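Endoribonuclease AbiQ (Lactococcus lactis, PDB 4GLK) cleaves RNA as the toxic component of a type III toxin-antitoxin system used in phage defence, and is neutralized by its cognate RNA antitoxin AntiQ. Local coordinates at residues R73-I77 and K117-M122; Y12-L16 and I93-E99; S21-Y25 and L88-I93. The protein carries 1 engineered substitution. All coordinates share one frame. Residue numbers count along the deposited sequence, not the author numbering.

Contact 1: residues R73-I77 and K117-M122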
# COMPACT_ATOMS: atom_id res chain seq x y z
N ARG A 73 4.56 -10.59 0.84
CA ARG A 73 4.75 -11.06 2.22
C ARG A 73 6.02 -10.46 2.81
O ARG A 73 7.08 -10.48 2.18
CB ARG A 73 4.79 -12.58 2.23
CG ARG A 73 3.51 -13.22 1.72
CD ARG A 73 3.68 -14.71 1.57
NE ARG A 73 3.95 -15.36 2.85
CZ ARG A 73 4.50 -16.56 2.97
NH1 ARG A 73 4.86 -17.25 1.89
NH2 ARG A 73 4.70 -17.08 4.17
N LEU A 74 5.92 -9.87 3.99
CA LEU A 74 7.06 -9.22 4.63
C LEU A 74 7.67 -10.18 5.62
O LEU A 74 6.96 -10.94 6.26
CB LEU A 74 6.62 -7.94 5.36
CG LEU A 74 6.43 -6.61 4.58
CD1 LEU A 74 6.69 -6.72 3.08
CD2 LEU A 74 5.09 -5.99 4.89
N PHE A 75 9.00 -10.19 5.69
CA PHE A 75 9.74 -11.06 6.59
C PHE A 75 10.73 -10.25 7.39
O PHE A 75 10.85 -9.04 7.18
CB PHE A 75 10.41 -12.21 5.80
CG PHE A 75 9.41 -13.06 5.06
CD1 PHE A 75 8.70 -14.07 5.72
CD2 PHE A 75 9.12 -12.83 3.71
CE1 PHE A 75 7.73 -14.82 5.04
CE2 PHE A 75 8.18 -13.61 3.03
CZ PHE A 75 7.50 -14.60 3.70
N GLU A 76 11.42 -10.90 8.33
CA GLU A 76 12.39 -10.23 9.17
C GLU A 76 13.79 -10.51 8.64
O GLU A 76 14.13 -11.66 8.46
CB GLU A 76 12.25 -10.73 10.62
CG GLU A 76 13.19 -10.10 11.61
CD GLU A 76 12.94 -10.49 13.05
OE1 GLU A 76 12.11 -11.38 13.33
OE2 GLU A 76 13.61 -9.90 13.91
N ILE A 77 14.60 -9.48 8.39
CA ILE A 77 15.98 -9.72 7.93
C ILE A 77 16.80 -10.28 9.10
O ILE A 77 16.75 -9.74 10.19
CB ILE A 77 16.60 -8.46 7.31
CG1 ILE A 77 16.17 -8.35 5.84
CG2 ILE A 77 18.14 -8.43 7.45
CD1 ILE A 77 16.17 -7.02 5.34
N LYS A 117 11.33 -3.10 11.60
CA LYS A 117 11.78 -4.35 11.00
C LYS A 117 11.13 -4.58 9.64
O LYS A 117 11.82 -5.00 8.71
CB LYS A 117 11.51 -5.54 11.95
CG LYS A 117 12.39 -5.50 13.20
CD LYS A 117 12.03 -6.59 14.18
CE LYS A 117 13.04 -6.68 15.31
NZ LYS A 117 14.39 -7.09 14.82
N GLN A 118 9.82 -4.28 9.51
CA GLN A 118 9.10 -4.39 8.24
C GLN A 118 9.70 -3.46 7.17
O GLN A 118 9.82 -3.86 6.02
CB GLN A 118 7.62 -4.04 8.41
CG GLN A 118 6.82 -5.06 9.20
CD GLN A 118 5.41 -4.58 9.41
OE1 GLN A 118 5.16 -3.41 9.75
NE2 GLN A 118 4.46 -5.47 9.24
N LEU A 119 10.02 -2.21 7.55
CA LEU A 119 10.63 -1.20 6.67
C LEU A 119 12.03 -1.60 6.26
O LEU A 119 12.35 -1.47 5.08
CB LEU A 119 10.68 0.17 7.35
CG LEU A 119 10.91 1.38 6.45
CD1 LEU A 119 9.87 1.44 5.32
CD2 LEU A 119 10.82 2.63 7.27
N ILE A 120 12.88 -2.09 7.20
CA ILE A 120 14.22 -2.54 6.78
C ILE A 120 14.11 -3.66 5.72
O ILE A 120 14.85 -3.64 4.73
CB ILE A 120 15.30 -2.80 7.90
CG1 ILE A 120 15.66 -4.28 8.10
CG2 ILE A 120 15.06 -2.06 9.22
CD1 ILE A 120 17.13 -4.53 8.01
N TYR A 121 13.13 -4.59 5.89
CA TYR A 121 12.90 -5.66 4.93
C TYR A 121 12.44 -5.09 3.58
O TYR A 121 12.99 -5.46 2.55
CB TYR A 121 11.92 -6.72 5.44
CG TYR A 121 11.73 -7.83 4.43
CD1 TYR A 121 12.73 -8.77 4.20
CD2 TYR A 121 10.57 -7.91 3.67
CE1 TYR A 121 12.58 -9.76 3.24
CE2 TYR A 121 10.42 -8.88 2.69
CZ TYR A 121 11.43 -9.81 2.48
OH TYR A 121 11.26 -10.81 1.56
N MET A 122 11.45 -4.20 3.62
CA MET A 122 10.89 -3.55 2.42
C MET A 122 11.96 -2.80 1.63
O MET A 122 12.00 -2.93 0.41
CB MET A 122 9.75 -2.63 2.82
CG MET A 122 8.52 -3.39 3.21
SD MET A 122 7.14 -2.27 3.50
CE MET A 122 6.94 -1.71 1.90
O HOH W 1 13.57 -6.86 8.90
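Helix segment 117-122 crosses strand segment 73-76 at 107°, with the axes 7.5 Å apart at closest approach. At the start of the helix segment, Lys117 extends its side chain until NZ lies 3.1 Å from Glu76 OE2, a hydrogen-bonded salt bridge; the other carboxylate oxygen, OE1, takes hydrogen bonds from Asn79 and Asn82. A water joins the backbones beside it, accepting from Ile77 N (2.9 Å) and donating to Lys117 O (2.6 Å). Gln118, buried, has NE2 4.4 Å from Leu74 CD2 and weakly hydrogen-bonded to Leu84 O. Ile120 CD1 meets CD1 of Ile77, in the loop that follows the strand, at 3.8 Å. Tyr121 dominates the contact. Phe75 CB sits over the face of its ring, 4.3 Å from the centroid, in a CH-pi contact, and the Phe75 ring presents its edge in an offset edge-to-face pair, centroids 6.0 Å apart and planes at 87°. Ile77 CG1 packs at the tyrosine's edge, 3.8 Å from CD1. Met122 is buried, its CG 3.8 Å from Leu74 CD1, with Leu50 alongside. The arrangement is a helix lying crosswise over edge strand 71-76 of the antiparallel sheet in this ToxN/AbiQ-family toxin.

Contact 2: residues Y12-L16 and I93-E99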
# COMPACT_ATOMS: atom_id res chain seq x y z
N TYR A 12 -9.17 12.86 2.53
CA TYR A 12 -8.80 12.34 1.23
C TYR A 12 -9.26 10.88 1.04
O TYR A 12 -9.73 10.53 -0.04
CB TYR A 12 -7.29 12.41 1.01
CG TYR A 12 -6.91 11.97 -0.38
CD1 TYR A 12 -7.35 12.67 -1.50
CD2 TYR A 12 -6.18 10.80 -0.58
CE1 TYR A 12 -7.01 12.26 -2.79
CE2 TYR A 12 -5.85 10.37 -1.86
CZ TYR A 12 -6.27 11.10 -2.96
OH TYR A 12 -5.96 10.70 -4.23
N ILE A 13 -9.09 10.03 2.07
CA ILE A 13 -9.52 8.62 2.00
C ILE A 13 -11.04 8.54 1.82
O ILE A 13 -11.50 7.81 0.94
CB ILE A 13 -9.01 7.81 3.24
CG1 ILE A 13 -7.47 7.71 3.22
CG2 ILE A 13 -9.68 6.43 3.35
CD1 ILE A 13 -6.82 6.86 2.06
N ALA A 14 -11.80 9.32 2.62
CA ALA A 14 -13.27 9.36 2.54
C ALA A 14 -13.70 9.80 1.15
O ALA A 14 -14.67 9.27 0.64
CB ALA A 14 -13.86 10.29 3.60
N TYR A 15 -12.92 10.70 0.52
CA TYR A 15 -13.16 11.19 -0.82
C TYR A 15 -12.92 10.10 -1.88
O TYR A 15 -13.73 9.98 -2.80
CB TYR A 15 -12.35 12.45 -1.10
CG TYR A 15 -12.30 12.87 -2.55
CD1 TYR A 15 -13.30 13.67 -3.11
CD2 TYR A 15 -11.20 12.55 -3.35
CE1 TYR A 15 -13.21 14.12 -4.42
CE2 TYR A 15 -11.11 12.99 -4.66
CZ TYR A 15 -12.12 13.77 -5.20
OH TYR A 15 -12.01 14.18 -6.50
N LEU A 16 -11.80 9.34 -1.78
CA LEU A 16 -11.53 8.26 -2.73
C LEU A 16 -12.57 7.15 -2.60
O LEU A 16 -12.97 6.61 -3.62
CB LEU A 16 -10.12 7.66 -2.59
CG LEU A 16 -8.92 8.50 -2.98
CD1 LEU A 16 -7.68 7.64 -3.00
CD2 LEU A 16 -9.09 9.19 -4.35
N ILE A 93 -2.85 3.31 -3.83
CA ILE A 93 -3.57 4.51 -4.24
C ILE A 93 -2.65 5.66 -4.59
O ILE A 93 -1.60 5.83 -3.96
CB ILE A 93 -4.58 4.95 -3.11
CG1 ILE A 93 -3.88 5.13 -1.74
CG2 ILE A 93 -5.83 4.02 -3.02
CD1 ILE A 93 -4.68 5.90 -0.65
N PRO A 94 -3.10 6.55 -5.51
CA PRO A 94 -2.34 7.77 -5.75
C PRO A 94 -2.70 8.78 -4.65
O PRO A 94 -3.88 8.94 -4.30
CB PRO A 94 -2.83 8.22 -7.13
CG PRO A 94 -4.24 7.73 -7.20
CD PRO A 94 -4.34 6.52 -6.32
N VAL A 95 -1.69 9.42 -4.05
CA VAL A 95 -1.93 10.38 -2.98
C VAL A 95 -1.26 11.71 -3.32
O VAL A 95 -0.04 11.75 -3.50
CB VAL A 95 -1.48 9.87 -1.56
CG1 VAL A 95 -1.80 10.91 -0.47
CG2 VAL A 95 -2.11 8.53 -1.22
N PRO A 96 -2.03 12.82 -3.38
CA PRO A 96 -1.40 14.14 -3.62
C PRO A 96 -0.50 14.48 -2.44
O PRO A 96 -0.75 14.03 -1.33
CB PRO A 96 -2.59 15.10 -3.68
CG PRO A 96 -3.81 14.24 -3.83
CD PRO A 96 -3.48 12.95 -3.14
N ASP A 97 0.57 15.24 -2.69
CA ASP A 97 1.53 15.66 -1.67
C ASP A 97 0.88 16.20 -0.37
O ASP A 97 1.37 15.91 0.72
CB ASP A 97 2.49 16.71 -2.25
CG ASP A 97 3.38 16.23 -3.39
OD1 ASP A 97 4.04 15.17 -3.23
OD2 ASP A 97 3.46 16.94 -4.43
N SER A 98 -0.20 16.98 -0.49
CA SER A 98 -0.91 17.62 0.63
C SER A 98 -1.59 16.67 1.60
O SER A 98 -1.80 17.04 2.77
CB SER A 98 -1.94 18.61 0.10
OG SER A 98 -2.94 17.93 -0.64
N GLU A 99 -1.97 15.47 1.13
CA GLU A 99 -2.72 14.50 1.94
C GLU A 99 -1.86 13.42 2.57
O GLU A 99 -2.36 12.59 3.32
CB GLU A 99 -3.89 13.92 1.09
CG GLU A 99 -4.78 15.00 0.46
CD GLU A 99 -5.27 16.10 1.39
OE1 GLU A 99 -4.88 17.27 1.18
OE2 GLU A 99 -6.03 15.79 2.34
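Segment 12-16 is helical, Leu16 N bonding to Tyr12 O at 3.0 Å, whereas 93-99 runs from the end of strand 79-94 into a turn, Glu99 N returning to Pro96 O at 3.1 Å. The backbones lie closest at Tyr12 and Glu99, CA atoms 6.5 Å apart, and stand farther off at Leu16 and Ile93, CA to CA 8.9 Å. Tyr12 spans the gap. Its OH donates a 2.7 Å hydrogen bond to Pro94 O, while Pro96 CD lies over the ring face, 3.7 Å from the centroid, in a CH-pi contact. Glu99 CG packs 3.6 Å from Tyr12 CB, and the carboxylate goes on to Thr9 and Ser98. Farther along the helix, Ile13 CD1 touches Ile93 CD1 at 3.6 Å and Leu16 CD1 approaches Ile93 CG2 at 4.1 Å. Tyr165 of helix 155-166 also meets the Tyr12 ring edge-to-face. The buried hydroxyl of Tyr12 is satisfied by a main-chain carbonyl, so the tyrosine can pack among otherwise mainly apolar groups.

Contact 3: residues S21-Y25 and L88-I93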
# COMPACT_ATOMS: atom_id res chain seq x y z
N SER A 21 -14.66 1.67 -3.45
CA SER A 21 -14.92 0.98 -2.17
C SER A 21 -13.76 0.05 -1.74
O SER A 21 -13.71 -0.40 -0.58
CB SER A 21 -16.20 0.15 -2.25
OG SER A 21 -17.12 0.61 -3.23
N LYS A 22 -12.85 -0.27 -2.69
CA LYS A 22 -11.71 -1.14 -2.42
C LYS A 22 -10.65 -0.41 -1.60
O LYS A 22 -9.80 -1.06 -0.98
CB LYS A 22 -11.12 -1.67 -3.73
CG LYS A 22 -11.92 -2.81 -4.31
CD LYS A 22 -11.40 -3.21 -5.67
CE LYS A 22 -12.44 -4.06 -6.38
NZ LYS A 22 -12.07 -4.29 -7.81
N VAL A 23 -10.69 0.94 -1.63
CA VAL A 23 -9.77 1.80 -0.87
C VAL A 23 -10.00 1.47 0.61
O VAL A 23 -11.15 1.39 1.05
CB VAL A 23 -9.99 3.31 -1.20
CG1 VAL A 23 -9.19 4.22 -0.26
CG2 VAL A 23 -9.65 3.60 -2.66
N HIS A 24 -8.92 1.22 1.35
CA HIS A 24 -8.99 0.82 2.76
C HIS A 24 -9.70 1.80 3.63
O HIS A 24 -9.44 3.00 3.56
CB HIS A 24 -7.60 0.50 3.33
CG HIS A 24 -7.09 -0.87 2.96
ND1 HIS A 24 -6.41 -1.65 3.88
CD2 HIS A 24 -7.18 -1.55 1.79
CE1 HIS A 24 -6.11 -2.77 3.24
NE2 HIS A 24 -6.54 -2.75 1.98
N TYR A 25 -10.66 1.28 4.42
CA TYR A 25 -11.38 2.11 5.35
C TYR A 25 -10.43 2.57 6.44
O TYR A 25 -9.58 1.79 6.91
CB TYR A 25 -12.59 1.37 5.99
CG TYR A 25 -13.30 2.25 6.99
CD1 TYR A 25 -14.20 3.23 6.58
CD2 TYR A 25 -12.96 2.21 8.34
CE1 TYR A 25 -14.79 4.11 7.49
CE2 TYR A 25 -13.54 3.10 9.26
CZ TYR A 25 -14.46 4.03 8.83
OH TYR A 25 -15.06 4.87 9.73
N LEU A 88 -0.43 -4.90 0.23
CA LEU A 88 -1.57 -5.16 -0.63
C LEU A 88 -1.51 -4.26 -1.88
O LEU A 88 -2.19 -3.25 -1.93
CB LEU A 88 -2.83 -4.88 0.19
CG LEU A 88 -3.43 -6.05 1.01
CD1 LEU A 88 -2.48 -6.55 2.07
CD2 LEU A 88 -4.73 -5.62 1.66
N HIS A 89 -0.66 -4.62 -2.86
CA HIS A 89 -0.46 -3.89 -4.13
C HIS A 89 -1.75 -3.55 -4.85
O HIS A 89 -1.88 -2.45 -5.41
CB HIS A 89 0.45 -4.68 -5.09
CG HIS A 89 1.83 -4.93 -4.58
ND1 HIS A 89 2.89 -4.09 -4.91
CD2 HIS A 89 2.30 -5.91 -3.78
CE1 HIS A 89 3.95 -4.60 -4.31
NE2 HIS A 89 3.65 -5.69 -3.63
N HIS A 90 -2.73 -4.48 -4.83
CA HIS A 90 -4.04 -4.31 -5.44
C HIS A 90 -4.85 -3.18 -4.82
O HIS A 90 -5.77 -2.68 -5.46
CB HIS A 90 -4.84 -5.63 -5.43
CG HIS A 90 -5.18 -6.16 -4.07
ND1 HIS A 90 -4.21 -6.63 -3.21
CD2 HIS A 90 -6.40 -6.39 -3.52
CE1 HIS A 90 -4.86 -7.10 -2.16
NE2 HIS A 90 -6.18 -6.98 -2.30
N ASN A 91 -4.50 -2.75 -3.61
CA ASN A 91 -5.17 -1.65 -2.91
C ASN A 91 -4.32 -0.38 -2.81
O ASN A 91 -4.65 0.53 -2.04
CB ASN A 91 -5.66 -2.09 -1.55
CG ASN A 91 -6.77 -3.09 -1.63
OD1 ASN A 91 -7.60 -3.09 -2.56
ND2 ASN A 91 -6.77 -4.01 -0.71
N MET A 92 -3.27 -0.30 -3.62
CA MET A 92 -2.43 0.91 -3.63
C MET A 92 -3.23 2.09 -4.21
O MET A 92 -4.19 1.88 -4.97
CB MET A 92 -1.10 0.68 -4.37
CG MET A 92 -1.27 0.52 -5.84
SD MET A 92 0.29 0.28 -6.66
CE MET A 92 -0.28 0.38 -8.37
N ILE A 93 -2.85 3.31 -3.83
CA ILE A 93 -3.57 4.51 -4.24
C ILE A 93 -2.65 5.66 -4.59
O ILE A 93 -1.60 5.83 -3.96
CB ILE A 93 -4.58 4.95 -3.11
CG1 ILE A 93 -3.88 5.13 -1.74
CG2 ILE A 93 -5.83 4.02 -3.02
CD1 ILE A 93 -4.68 5.90 -0.65
O HOH W 2 -6.20 1.52 0.20
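The irregular loop 21-25 meets the bend at 88-93, where a short 3-10 turn interrupts strand 79-94, through side chains in defined rotamers. His24, with chi1 m, brings the edge of its imidazole to Asn91 and Leu88, NE2 lying 3.0 Å from Asn91 ND2 and 3.4 Å from Leu88 CD2. Asn91, also m, points at the loop from the closest backbone pairing, its CA 6.1 Å from that of Val23. Val23 in the t rotamer places CG2 3.9 Å from CG2 of Ile93, whose chi1 is p; Leu158 of helix 155-166 packs against both residues. Lys22 has an m chi1 followed by a fully extended chain, which carries its ammonium away from 88-93 to the carbonyls of Lys150 and Ser152. Water 2 links the main chains, accepting from His24 N at 3.0 Å and donating to Asn91 O at 2.9 Å. Lys22 O and Asn91 OD1, two acceptors 3.4 Å apart, cannot bond each other. The main chains are thus joined through a water rather than directly, beside a small Val23-Ile93 aliphatic contact, so packing carries much of the interface.

Overall arrangement
Contacts 2 and 3 are buried, while contact 1 is only partly so, at an outermost strand of the sheet. Contacts 2 and 3 both draw on strand 79-94, share Ile93, and touch directly where Ile13 and Leu16 meet Val23; contact 3 is nested within the chain loop that contact 2 closes. Contact 1 stands apart, its centre about 25 Å from that of contact 2 and on the opposite side of the chain's centre, yet its strand 71-76 neighbours 79-94 in the same sheet. Chemistry follows place: a direct salt bridge appears only in contact 1, contact 2 is mostly apolar, and contact 3, like contact 1, has a water between backbones.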